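Adenylosuccinate lyase (Francisella tularensis subsp. tularensis, PDB 5HW2) probably catalyses two steps of purine biosynthesis, releasing fumarate from adenylosuccinate to give AMP and from the succinylated imidazole carboxamide ribotide to give AICAR. Local coordinates at residues 175-180 with 212-217. Residues are numbered along the deposited sequence; the frame is centred on the assembly and turned at random.
Sequences GLTVQF and QVIPRD. With K (potassium ion), chain M.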
ATOM      1  N   GLY C 175     -18.253 -14.781 -10.052  1.00 26.56           N
ATOM      2  CA  GLY C 175     -16.957 -14.243  -9.702  1.00 26.81           C
ATOM      3  C   GLY C 175     -16.042 -15.377  -9.300  1.00 27.33           C
ATOM      4  O   GLY C 175     -14.818 -15.220  -9.245  1.00 30.37           O
ATOM      5  N   LEU C 176     -16.640 -16.536  -9.029  1.00 24.53           N
ATOM      6  CA  LEU C 176     -15.927 -17.724  -8.590  1.00 23.16           C
ATOM      7  C   LEU C 176     -16.117 -18.852  -9.593  1.00 23.91           C
ATOM      8  O   LEU C 176     -17.116 -18.902 -10.317  1.00 23.60           O
ATOM      9  CB  LEU C 176     -16.407 -18.188  -7.212  1.00 21.63           C
ATOM     10  CG  LEU C 176     -16.248 -17.202  -6.057  1.00 20.76           C
ATOM     11  CD1 LEU C 176     -16.589 -17.880  -4.742  1.00 17.31           C
ATOM     12  CD2 LEU C 176     -14.838 -16.634  -6.029  1.00 18.55           C
ATOM     13  N   THR C 177     -15.148 -19.765  -9.620  1.00 25.80           N
ATOM     14  CA  THR C 177     -15.185 -20.924 -10.498  1.00 26.33           C
ATOM     15  C   THR C 177     -14.725 -22.151  -9.723  1.00 26.36           C
ATOM     16  O   THR C 177     -14.399 -22.081  -8.534  1.00 24.73           O
ATOM     17  CB  THR C 177     -14.303 -20.722 -11.738  1.00 25.81           C
ATOM     18  OG1 THR C 177     -12.993 -20.306 -11.328  1.00 26.17           O
ATOM     19  CG2 THR C 177     -14.905 -19.680 -12.670  1.00 24.90           C
ATOM     20  N   VAL C 178     -14.713 -23.291 -10.413  1.00 28.82           N
ATOM     21  CA  VAL C 178     -14.089 -24.518  -9.934  1.00 27.16           C
ATOM     22  C   VAL C 178     -13.299 -25.111 -11.094  1.00 27.86           C
ATOM     23  O   VAL C 178     -13.459 -24.714 -12.249  1.00 30.17           O
ATOM     24  CB  VAL C 178     -15.115 -25.537  -9.396  1.00 24.26           C
ATOM     25  CG1 VAL C 178     -15.717 -25.048  -8.085  1.00 20.04           C
ATOM     26  CG2 VAL C 178     -16.200 -25.787 -10.428  1.00 23.53           C
ATOM     27  N   GLN C 179     -12.435 -26.071 -10.777  1.00 25.42           N
ATOM     28  CA  GLN C 179     -11.587 -26.656 -11.804  1.00 25.36           C
ATOM     29  C   GLN C 179     -11.274 -28.105 -11.465  1.00 31.62           C
ATOM     30  O   GLN C 179     -11.206 -28.489 -10.295  1.00 32.95           O
ATOM     31  CB  GLN C 179     -10.280 -25.874 -11.972  1.00 20.32           C
ATOM     32  CG  GLN C 179      -9.372 -25.934 -10.758  1.00 20.92           C
ATOM     33  CD  GLN C 179      -7.903 -25.906 -11.125  1.00 22.13           C
ATOM     34  OE1 GLN C 179      -7.538 -26.049 -12.291  1.00 25.25           O
ATOM     35  NE2 GLN C 179      -7.048 -25.727 -10.124  1.00 21.96           N
ATOM     36  N   PHE C 180     -11.091 -28.906 -12.522  1.00 34.43           N
ATOM     37  CA  PHE C 180     -10.556 -30.267 -12.464  1.00 33.44           C
ATOM     38  C   PHE C 180      -9.786 -30.463 -13.774  1.00 29.38           C
ATOM     39  O   PHE C 180     -10.268 -31.069 -14.734  1.00 28.25           O
ATOM     40  CB  PHE C 180     -11.641 -31.330 -12.290  1.00 34.93           C
ATOM     41  CG  PHE C 180     -12.557 -31.085 -11.123  1.00 34.88           C
ATOM     42  CD1 PHE C 180     -12.159 -31.397  -9.832  1.00 36.89           C
ATOM     43  CD2 PHE C 180     -13.823 -30.560 -11.320  1.00 34.62           C
ATOM     44  CE1 PHE C 180     -13.004 -31.176  -8.758  1.00 38.55           C
ATOM     45  CE2 PHE C 180     -14.674 -30.338 -10.252  1.00 35.83           C
ATOM     46  CZ  PHE C 180     -14.264 -30.647  -8.969  1.00 36.77           C
ATOM     47  N   GLN C 212      -2.256 -25.087 -13.078  1.00 35.45           N
ATOM     48  CA  GLN C 212      -2.433 -25.932 -11.903  1.00 35.46           C
ATOM     49  C   GLN C 212      -3.478 -25.345 -10.964  1.00 34.43           C
ATOM     50  O   GLN C 212      -4.223 -26.094 -10.322  1.00 33.79           O
ATOM     51  CB  GLN C 212      -1.099 -26.140 -11.171  1.00 35.41           C
ATOM     52  CG  GLN C 212      -1.192 -27.157 -10.022  1.00 36.32           C
ATOM     53  CD  GLN C 212       0.109 -27.908  -9.758  1.00 39.10           C
ATOM     54  OE1 GLN C 212       0.847 -27.599  -8.820  1.00 37.40           O
ATOM     55  NE2 GLN C 212       0.395 -28.895 -10.592  1.00 42.69           N
ATOM     56  N   VAL C 213      -3.576 -24.019 -10.900  1.00 32.83           N
ATOM     57  CA  VAL C 213      -4.492 -23.338  -9.998  1.00 29.56           C
ATOM     58  C   VAL C 213      -5.458 -22.480 -10.811  1.00 26.75           C
ATOM     59  O   VAL C 213      -5.261 -22.229 -12.000  1.00 24.91           O
ATOM     60  CB  VAL C 213      -3.751 -22.476  -8.958  1.00 26.57           C
ATOM     61  CG1 VAL C 213      -2.825 -23.336  -8.120  1.00 26.22           C
ATOM     62  CG2 VAL C 213      -2.978 -21.369  -9.650  1.00 26.00           C
ATOM     63  N   ILE C 214      -6.513 -22.031 -10.140  1.00 26.80           N
ATOM     64  CA  ILE C 214      -7.482 -21.095 -10.702  1.00 30.61           C
ATOM     65  C   ILE C 214      -6.854 -19.705 -10.695  1.00 35.35           C
ATOM     66  O   ILE C 214      -6.114 -19.375  -9.757  1.00 40.60           O
ATOM     67  CB  ILE C 214      -8.803 -21.139  -9.911  1.00 30.22           C
ATOM     68  CG1 ILE C 214      -9.640 -22.345 -10.343  1.00 28.03           C
ATOM     69  CG2 ILE C 214      -9.593 -19.842 -10.048  1.00 32.47           C
ATOM     70  CD1 ILE C 214     -10.964 -22.457  -9.619  1.00 29.25           C
ATOM     71  N   PRO C 215      -7.081 -18.879 -11.716  1.00 32.02           N
ATOM     72  CA  PRO C 215      -6.525 -17.518 -11.724  1.00 27.93           C
ATOM     73  C   PRO C 215      -6.878 -16.747 -10.458  1.00 25.57           C
ATOM     74  O   PRO C 215      -8.026 -16.752 -10.005  1.00 25.77           O
ATOM     75  CB  PRO C 215      -7.167 -16.885 -12.964  1.00 25.57           C
ATOM     76  CG  PRO C 215      -7.358 -17.964 -13.897  1.00 24.27           C
ATOM     77  CD  PRO C 215      -7.646 -19.124 -13.144  1.00 24.08           C
ATOM     78  N   ARG C 216      -5.875 -16.082  -9.872  1.00 24.10           N
ATOM     79  CA  ARG C 216      -6.057 -15.340  -8.627  1.00 22.72           C
ATOM     80  C   ARG C 216      -6.752 -14.001  -8.819  1.00 22.30           C
ATOM     81  O   ARG C 216      -7.102 -13.359  -7.823  1.00 21.71           O
ATOM     82  CB  ARG C 216      -4.705 -15.114  -7.931  1.00 22.79           C
ATOM     83  CG  ARG C 216      -4.380 -16.138  -6.827  1.00 25.48           C
ATOM     84  CD  ARG C 216      -4.801 -17.549  -7.270  1.00 29.23           C
ATOM     85  NE  ARG C 216      -4.409 -18.640  -6.383  1.00 32.53           N
ATOM     86  CZ  ARG C 216      -4.988 -19.845  -6.399  1.00 32.00           C
ATOM     87  NH1 ARG C 216      -4.579 -20.804  -5.580  1.00 35.17           N
ATOM     88  NH2 ARG C 216      -5.976 -20.096  -7.251  1.00 31.91           N
ATOM     89  N   ASP C 217      -6.969 -13.563 -10.061  1.00 19.83           N
ATOM     90  CA  ASP C 217      -7.606 -12.270 -10.272  1.00 25.09           C
ATOM     91  C   ASP C 217      -9.057 -12.264  -9.812  1.00 26.87           C
ATOM     92  O   ASP C 217      -9.620 -11.186  -9.587  1.00 30.38           O
ATOM     93  CB  ASP C 217      -7.515 -11.870 -11.746  1.00 27.64           C
ATOM     94  CG  ASP C 217      -8.227 -12.843 -12.660  1.00 32.42           C
ATOM     95  OD1 ASP C 217      -9.450 -12.689 -12.857  1.00 35.13           O
ATOM     96  OD2 ASP C 217      -7.563 -13.756 -13.189  1.00 33.31           O
TER
HETATM   97  K     K M 501      -5.123 -27.802 -12.225  1.00 38.05           K
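The carbonyl oxygen of Gln212 is gripped twice, by the amide of Gln179 and by a potassium ion. Gln179 NE2 donates to Gln212 O at 2.9 Å in a nearly straight bond (N-H...O 163°); the oxygen lies close to the amide plane, while the nitrogen stands above the plane of the carbonyl. The other end of the same amide, Gln179 OE1, reaches the potassium ion at 3.0 Å, and Gln212 O binds the ion at 2.7 Å. Held at both ends, the amide can hardly flip. Asp96, Ser181, Gly182 and Thr211 complete the coordination.

Beside this polar end, the methylenes of Gln179 run alongside Ile214 with the two chains pointing opposite ways, Gln179 CG lying 3.6 Å from Ile214 CG1. The isoleucine chain is extended at its end (chi2 180°), which places Ile214 CD1 3.4 Å from Thr177 OG1, close also to the Thr177 carbonyl. The Thr177 hydroxyl is itself hydrogen-bonded to Glu207, so its polar need is met beside the methyl.

While its backbone oxygen serves the ion, Gln212, a residue that binds succinate, has its side-chain NE2 hydrogen-bonded to the Ala183 carbonyl and its OE1 to the hydroxyl of Ser140 of the second subunit. The arrangement is thus a buried potassium site joining the loops before helices 192-202 and 217-244, next to a lyase 1 family active site built from more than one subunit.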